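Local coordinates for protein glyoxalase III (glutathione-independent) (Candida albicans, PDB 4LRU) that converts methylglyoxal and water to D-lactate in a single step without glutathione, detoxifying methylglyoxal formed by the cell's own metabolism, at residues Thr25-Pro35 with Phe103-Thr111; Cys139-Leu148 with Leu186-Glu195. All coordinates share one frame; numbering follows the deposited sequence.

Contact 1. Residues Thr25-Pro35 with Phe103-Thr111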
# COMPACT_ATOMS: atom_id res chain seq x y z
N THR A 25 5.87 -9.05 -11.51
CA THR A 25 5.46 -8.29 -10.36
C THR A 25 3.98 -8.48 -10.07
O THR A 25 3.27 -9.21 -10.79
CB THR A 25 5.80 -6.78 -10.49
OG1 THR A 25 5.69 -6.15 -9.20
CG2 THR A 25 4.88 -6.08 -11.46
N GLY A 26 3.53 -7.84 -9.00
CA GLY A 26 2.21 -8.02 -8.42
C GLY A 26 2.28 -7.58 -6.98
O GLY A 26 3.01 -6.65 -6.66
N VAL A 27 1.52 -8.24 -6.12
CA VAL A 27 1.43 -7.88 -4.70
C VAL A 27 2.63 -8.45 -3.96
O VAL A 27 2.92 -9.64 -4.06
CB VAL A 27 0.13 -8.45 -4.10
CG1 VAL A 27 0.05 -8.16 -2.59
CG2 VAL A 27 -1.08 -7.88 -4.84
N PHE A 28 3.34 -7.60 -3.22
CA PHE A 28 4.47 -8.05 -2.42
C PHE A 28 3.94 -8.63 -1.13
O PHE A 28 3.40 -7.91 -0.31
CB PHE A 28 5.41 -6.89 -2.11
CG PHE A 28 6.81 -7.33 -1.81
CD1 PHE A 28 7.15 -7.80 -0.55
CD2 PHE A 28 7.79 -7.33 -2.80
CE1 PHE A 28 8.43 -8.26 -0.29
CE2 PHE A 28 9.07 -7.78 -2.54
CZ PHE A 28 9.39 -8.24 -1.28
N VAL A 29 4.05 -9.95 -0.97
CA VAL A 29 3.25 -10.68 0.02
C VAL A 29 3.19 -9.99 1.38
O VAL A 29 2.12 -9.71 1.88
CB VAL A 29 3.73 -12.12 0.20
CG1 VAL A 29 2.96 -12.81 1.31
CG2 VAL A 29 3.55 -12.90 -1.10
N VAL A 30 4.34 -9.75 2.00
CA VAL A 30 4.30 -9.27 3.38
C VAL A 30 3.77 -7.85 3.53
O VAL A 30 3.38 -7.46 4.62
CB VAL A 30 5.65 -9.40 4.12
CG1 VAL A 30 5.98 -10.87 4.37
CG2 VAL A 30 6.76 -8.69 3.37
N GLU A 31 3.70 -7.09 2.43
CA GLU A 31 3.08 -5.77 2.48
C GLU A 31 1.58 -5.81 2.62
O GLU A 31 0.98 -4.82 3.02
CB GLU A 31 3.47 -4.95 1.24
CG GLU A 31 4.94 -4.65 1.23
CD GLU A 31 5.40 -3.84 0.04
OE1 GLU A 31 4.55 -3.29 -0.70
OE2 GLU A 31 6.64 -3.75 -0.12
N ALA A 32 0.98 -6.94 2.27
CA ALA A 32 -0.39 -7.26 2.60
C ALA A 32 -0.50 -8.03 3.91
O ALA A 32 -1.36 -7.72 4.74
CB ALA A 32 -1.03 -8.06 1.48
N LEU A 33 0.35 -9.04 4.08
CA LEU A 33 0.26 -9.94 5.23
C LEU A 33 0.56 -9.23 6.56
O LEU A 33 -0.21 -9.34 7.51
CB LEU A 33 1.15 -11.16 5.03
CG LEU A 33 0.98 -12.37 5.97
CD1 LEU A 33 1.45 -13.66 5.31
CD2 LEU A 33 1.72 -12.15 7.28
N HIS A 34 1.67 -8.51 6.63
CA HIS A 34 2.03 -7.84 7.88
C HIS A 34 0.97 -6.85 8.35
O HIS A 34 0.52 -6.93 9.50
CB HIS A 34 3.41 -7.17 7.78
CG HIS A 34 4.55 -8.14 7.75
ND1 HIS A 34 5.85 -7.75 7.54
CD2 HIS A 34 4.58 -9.49 7.90
CE1 HIS A 34 6.64 -8.80 7.57
NE2 HIS A 34 5.90 -9.87 7.80
N PRO A 35 0.52 -5.95 7.46
CA PRO A 35 -0.49 -5.01 7.93
C PRO A 35 -1.80 -5.71 8.26
O PRO A 35 -2.47 -5.35 9.24
CB PRO A 35 -0.64 -4.02 6.76
CG PRO A 35 0.66 -4.11 6.03
CD PRO A 35 1.07 -5.55 6.15
N PHE A 103 -7.60 3.46 5.14
CA PHE A 103 -7.19 2.95 3.85
C PHE A 103 -5.71 2.63 3.97
O PHE A 103 -4.93 3.48 4.38
CB PHE A 103 -7.42 3.99 2.76
CG PHE A 103 -7.03 3.52 1.38
CD1 PHE A 103 -5.72 3.56 0.96
CD2 PHE A 103 -8.00 3.04 0.50
CE1 PHE A 103 -5.37 3.16 -0.31
CE2 PHE A 103 -7.66 2.62 -0.77
CZ PHE A 103 -6.34 2.67 -1.18
N PHE A 104 -5.34 1.41 3.62
CA PHE A 104 -3.92 1.02 3.61
C PHE A 104 -3.53 0.42 2.26
O PHE A 104 -4.05 -0.62 1.86
CB PHE A 104 -3.64 0.01 4.73
CG PHE A 104 -2.19 -0.28 4.92
CD1 PHE A 104 -1.49 -1.05 4.00
CD2 PHE A 104 -1.49 0.23 6.04
CE1 PHE A 104 -0.14 -1.31 4.18
CE2 PHE A 104 -0.15 -0.03 6.19
CZ PHE A 104 0.53 -0.81 5.28
N GLY A 105 -2.64 1.11 1.55
CA GLY A 105 -2.15 0.62 0.26
C GLY A 105 -0.95 -0.29 0.40
O GLY A 105 0.17 0.17 0.63
N SER A 106 -1.17 -1.60 0.30
CA SER A 106 -0.07 -2.53 0.11
C SER A 106 0.51 -2.29 -1.26
O SER A 106 -0.13 -1.65 -2.09
CB SER A 106 -0.50 -3.99 0.26
OG SER A 106 -1.25 -4.48 -0.85
N ALA A 107 1.68 -2.84 -1.53
CA ALA A 107 2.26 -2.58 -2.84
C ALA A 107 2.99 -3.77 -3.42
O ALA A 107 2.43 -4.87 -3.52
CB ALA A 107 3.10 -1.32 -2.81
N GLY A 108 4.23 -3.56 -3.84
CA GLY A 108 4.78 -4.28 -4.97
C GLY A 108 4.75 -3.36 -6.17
O GLY A 108 3.90 -2.47 -6.24
N HIS A 109 5.66 -3.56 -7.11
CA HIS A 109 5.80 -2.65 -8.24
C HIS A 109 4.54 -2.61 -9.11
O HIS A 109 4.33 -1.66 -9.86
CB HIS A 109 7.01 -3.03 -9.09
CG HIS A 109 8.32 -2.57 -8.54
ND1 HIS A 109 9.02 -3.28 -7.58
CD2 HIS A 109 9.08 -1.48 -8.82
CE1 HIS A 109 10.14 -2.64 -7.29
NE2 HIS A 109 10.20 -1.55 -8.04
N GLY A 110 3.68 -3.62 -9.01
CA GLY A 110 2.43 -3.61 -9.77
C GLY A 110 1.64 -2.33 -9.54
O GLY A 110 0.97 -1.82 -10.46
N THR A 111 1.70 -1.78 -8.33
CA THR A 111 0.94 -0.57 -8.01
C THR A 111 1.26 0.62 -8.93
O THR A 111 0.42 1.51 -9.10
CB THR A 111 1.17 -0.08 -6.56
OG1 THR A 111 2.57 0.19 -6.37
CG2 THR A 111 0.71 -1.09 -5.56

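Contact 2. Residues Cys139-Leu148 with Leu186-Glu195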
# COMPACT_ATOMS: atom_id res chain seq x y z
N CYS A 139 5.79 1.42 0.56
CA CYS A 139 6.62 1.02 -0.59
C CYS A 139 6.24 1.80 -1.85
O CYS A 139 6.40 3.01 -1.87
CB CYS A 139 6.54 -0.49 -0.78
SG CYS A 139 7.79 -1.16 -1.90
N HIS A 140 5.70 1.15 -2.89
CA HIS A 140 5.14 1.93 -4.02
C HIS A 140 3.68 2.29 -3.85
O HIS A 140 3.08 2.96 -4.70
CB HIS A 140 5.34 1.20 -5.35
CG HIS A 140 6.78 1.03 -5.72
ND1 HIS A 140 7.50 -0.08 -5.36
CD2 HIS A 140 7.65 1.87 -6.32
CE1 HIS A 140 8.75 0.07 -5.76
NE2 HIS A 140 8.87 1.25 -6.34
N GLY A 141 3.11 1.86 -2.73
CA GLY A 141 1.72 2.16 -2.40
C GLY A 141 1.32 3.62 -2.53
O GLY A 141 0.17 3.91 -2.87
N PRO A 142 2.22 4.56 -2.20
CA PRO A 142 1.87 5.97 -2.34
C PRO A 142 1.57 6.43 -3.77
O PRO A 142 1.13 7.56 -3.97
CB PRO A 142 3.08 6.69 -1.75
CG PRO A 142 3.57 5.73 -0.72
CD PRO A 142 3.44 4.39 -1.38
N ALA A 143 1.78 5.55 -4.74
CA ALA A 143 1.27 5.80 -6.09
C ALA A 143 -0.24 6.03 -6.08
O ALA A 143 -0.76 6.66 -7.00
CB ALA A 143 1.63 4.65 -7.03
N ILE A 144 -0.93 5.56 -5.04
CA ILE A 144 -2.36 5.83 -4.89
C ILE A 144 -2.65 7.33 -4.83
O ILE A 144 -3.75 7.78 -5.18
CB ILE A 144 -2.96 5.09 -3.68
CG1 ILE A 144 -4.48 4.96 -3.82
CG2 ILE A 144 -2.57 5.79 -2.38
CD1 ILE A 144 -4.95 3.96 -4.84
N PHE A 145 -1.68 8.12 -4.40
CA PHE A 145 -1.88 9.55 -4.26
C PHE A 145 -1.63 10.30 -5.57
O PHE A 145 -1.86 11.51 -5.67
CB PHE A 145 -0.95 10.13 -3.18
CG PHE A 145 -1.15 9.52 -1.82
CD1 PHE A 145 -2.37 9.60 -1.18
CD2 PHE A 145 -0.09 8.90 -1.16
CE1 PHE A 145 -2.55 9.06 0.09
CE2 PHE A 145 -0.27 8.34 0.09
CZ PHE A 145 -1.50 8.41 0.71
N GLU A 146 -1.10 9.60 -6.56
CA GLU A 146 -0.86 10.21 -7.85
C GLU A 146 -2.21 10.49 -8.53
O GLU A 146 -3.08 9.62 -8.57
CB GLU A 146 0.03 9.31 -8.71
CG GLU A 146 0.46 9.97 -10.01
CD GLU A 146 1.35 9.10 -10.88
OE1 GLU A 146 2.03 8.21 -10.34
OE2 GLU A 146 1.36 9.32 -12.11
N ASN A 147 -2.37 11.70 -9.03
CA ASN A 147 -3.63 12.17 -9.63
C ASN A 147 -4.80 12.27 -8.66
O ASN A 147 -5.95 12.33 -9.08
CB ASN A 147 -4.06 11.27 -10.80
CG ASN A 147 -2.95 11.05 -11.80
OD1 ASN A 147 -2.30 12.00 -12.24
ND2 ASN A 147 -2.74 9.79 -12.19
N LEU A 148 -4.52 12.30 -7.36
CA LEU A 148 -5.61 12.24 -6.39
C LEU A 148 -5.88 13.59 -5.74
O LEU A 148 -5.10 14.06 -4.91
CB LEU A 148 -5.34 11.20 -5.31
CG LEU A 148 -6.49 10.94 -4.35
CD1 LEU A 148 -7.77 10.60 -5.12
CD2 LEU A 148 -6.12 9.85 -3.38
N LEU A 186 6.26 6.57 -12.23
CA LEU A 186 6.92 7.56 -11.38
C LEU A 186 7.38 6.91 -10.09
O LEU A 186 6.62 6.18 -9.46
CB LEU A 186 5.98 8.71 -11.06
CG LEU A 186 5.53 9.58 -12.23
CD1 LEU A 186 4.73 10.76 -11.69
CD2 LEU A 186 6.70 10.07 -13.06
N THR A 187 8.61 7.21 -9.69
CA THR A 187 9.06 6.85 -8.36
C THR A 187 8.27 7.64 -7.33
O THR A 187 7.63 8.63 -7.66
CB THR A 187 10.55 7.17 -8.14
OG1 THR A 187 10.75 8.59 -8.19
CG2 THR A 187 11.40 6.49 -9.17
N ILE A 188 8.33 7.23 -6.08
CA ILE A 188 7.52 7.90 -5.09
C ILE A 188 8.00 9.34 -4.88
O ILE A 188 7.18 10.24 -4.66
CB ILE A 188 7.42 7.11 -3.78
CG1 ILE A 188 6.73 5.75 -4.02
CG2 ILE A 188 6.64 7.92 -2.76
CD1 ILE A 188 5.48 5.81 -4.90
N LYS A 189 9.31 9.57 -4.97
CA LYS A 189 9.84 10.92 -4.95
C LYS A 189 9.17 11.74 -6.05
O LYS A 189 8.66 12.82 -5.80
CB LYS A 189 11.36 10.91 -5.14
CG LYS A 189 12.01 12.27 -4.91
CD LYS A 189 13.53 12.17 -4.97
CE LYS A 189 14.18 13.51 -4.66
NZ LYS A 189 15.66 13.41 -4.58
N GLN A 190 9.13 11.19 -7.26
CA GLN A 190 8.51 11.87 -8.41
C GLN A 190 7.00 12.10 -8.18
O GLN A 190 6.46 13.12 -8.59
CB GLN A 190 8.73 11.05 -9.69
CG GLN A 190 10.16 11.11 -10.21
CD GLN A 190 10.35 10.27 -11.47
OE1 GLN A 190 10.00 9.09 -11.49
NE2 GLN A 190 10.87 10.89 -12.52
N VAL A 191 6.34 11.14 -7.55
CA VAL A 191 4.93 11.32 -7.18
C VAL A 191 4.76 12.52 -6.26
O VAL A 191 3.88 13.36 -6.47
CB VAL A 191 4.33 10.07 -6.51
CG1 VAL A 191 2.93 10.36 -5.97
CG2 VAL A 191 4.28 8.90 -7.50
N ALA A 192 5.60 12.59 -5.22
CA ALA A 192 5.60 13.76 -4.35
C ALA A 192 5.83 15.05 -5.16
O ALA A 192 5.11 16.03 -4.98
CB ALA A 192 6.67 13.61 -3.27
N GLU A 193 6.81 15.06 -6.06
CA GLU A 193 7.09 16.26 -6.84
C GLU A 193 5.87 16.66 -7.66
O GLU A 193 5.53 17.84 -7.76
CB GLU A 193 8.29 16.04 -7.76
CG GLU A 193 8.72 17.29 -8.52
CD GLU A 193 9.61 16.99 -9.72
OE1 GLU A 193 9.83 15.80 -10.04
OE2 GLU A 193 10.06 17.97 -10.36
N LYS A 194 5.22 15.67 -8.27
CA LYS A 194 4.08 15.93 -9.14
C LYS A 194 2.93 16.57 -8.36
O LYS A 194 2.21 17.45 -8.87
CB LYS A 194 3.61 14.60 -9.75
CG LYS A 194 2.39 14.73 -10.66
CD LYS A 194 1.99 13.39 -11.25
CE LYS A 194 0.72 13.50 -12.07
NZ LYS A 194 0.57 12.32 -12.97
N GLU A 195 2.72 16.08 -7.14
CA GLU A 195 1.57 16.45 -6.33
C GLU A 195 1.84 17.64 -5.40
O GLU A 195 0.92 18.14 -4.75
CB GLU A 195 1.11 15.26 -5.49
CG GLU A 195 0.73 13.99 -6.27
CD GLU A 195 -0.28 14.24 -7.37
OE1 GLU A 195 -1.17 15.10 -7.18
OE2 GLU A 195 -0.19 13.55 -8.43
O HOH W 1 3.82 6.05 -9.44

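Contact 1. Residues Thr25-Pro35 with Phe103-Thr111
Phe104, on strand 102-105, lays one face of its ring under Pro35 of helix 29-42. Pro35 CB stands 3.9 Å from the ring centroid, 17° off the normal, a CH-pi contact in which the two side chains cross at about a right angle, and Pro35 CG reaches the rim at Phe104 CZ (3.4 Å). At Ser106 the chain has left the strand: CB packs 3.2 Å from Glu31 O, while OG is hydrogen-bonded to Ala10 O of the neighbouring strand 6-10. Ala107 O then accepts a nearly straight hydrogen bond from Phe28 N (2.9 Å, 169°), and the same oxygen receives a CH...O contact from Val27 CA. Glu31, extended beyond CG, brings OE1 to 3.0 Å from Ala107 N and 3.2 Å from Gly108 N. Gly108 CA answers with its own CH...O contact to Gly26 O (3.4 Å). Beyond it, Thr25 OG1, hydrogen-bonded to Asp58, lies 3.4 Å from His109 CB. Across the two segments, then, one clear backbone hydrogen bond, Phe28 to Ala107, ties the chains together beside the close approach of Glu31 OE1 to two backbone nitrogens, while Glu31 O is buried with no polar partner.

Contact 2. Residues Cys139-Leu148 with Leu186-Glu195
Glu146 and Lys194 form the salt bridge of this interface. The lysine, stretched out along its whole length, sets NZ 3.2 Å from Glu146 OE2, on the anti side of that oxygen, and 3.0 Å from Asn147 OD1, so one ammonium group ties together two neighbouring residues of the turn Phe145-Leu148. A second polar tie uses the backbone: Asn147 N donates to Glu195 OE2 (2.9 Å, 165°), meeting the carboxylate from above its plane. Glu195 gets there by a bend at chi2 (-52°), which turns the carboxylate toward Asn147 N, with CD also near Phe145 O. One water donates to both Glu146 OE1 (2.9 Å) and Leu186 O (2.8 Å), linking the turn to Leu186, two residues before helix 188-195. Van der Waals contacts make up the third group. Leu186 CD1 and Val191 CG2 lie against the Glu146 carboxylate; Ile188 makes an apolar pair, CG2 on Pro142 CB (3.9 Å), and reaches Cys139 O with CG1 (3.5 Å). Thr187 and Gln190 close the helix start as a capping box. Cys139 and His140, inferred active-site residues, follow strand 134-138 directly, as the nucleophile elbow of the DJ-1/PfpI fold does, and helix 188-195 packs along the 3-10 segment that continues from it.

In the fold
Contacts 1 and 2 follow one another along the chain, their centres 15 Å apart, and meet at the inferred active site. Glu31 of contact 1 brings OE2 to 3.3 Å from Cys139 CB, consistent with the glutamate beside the cysteine in DJ-1 superfamily enzymes. His109 NE2 packs 3.1 Å from His140 CE1; both histidines hydrogen-bond to Glu171, one to each carboxylate oxygen, which joins the loop after strand 102-105 to the inferred Cys139-His140-Glu171 site. Further along, Thr111 OG1 lies 3.3 Å from His140 O, probably a weak hydrogen bond, and Ala107 CB touches Gly141 N. Contact 1 thus flanks the cysteine, while contact 2 packs helix 188-195 behind its loop.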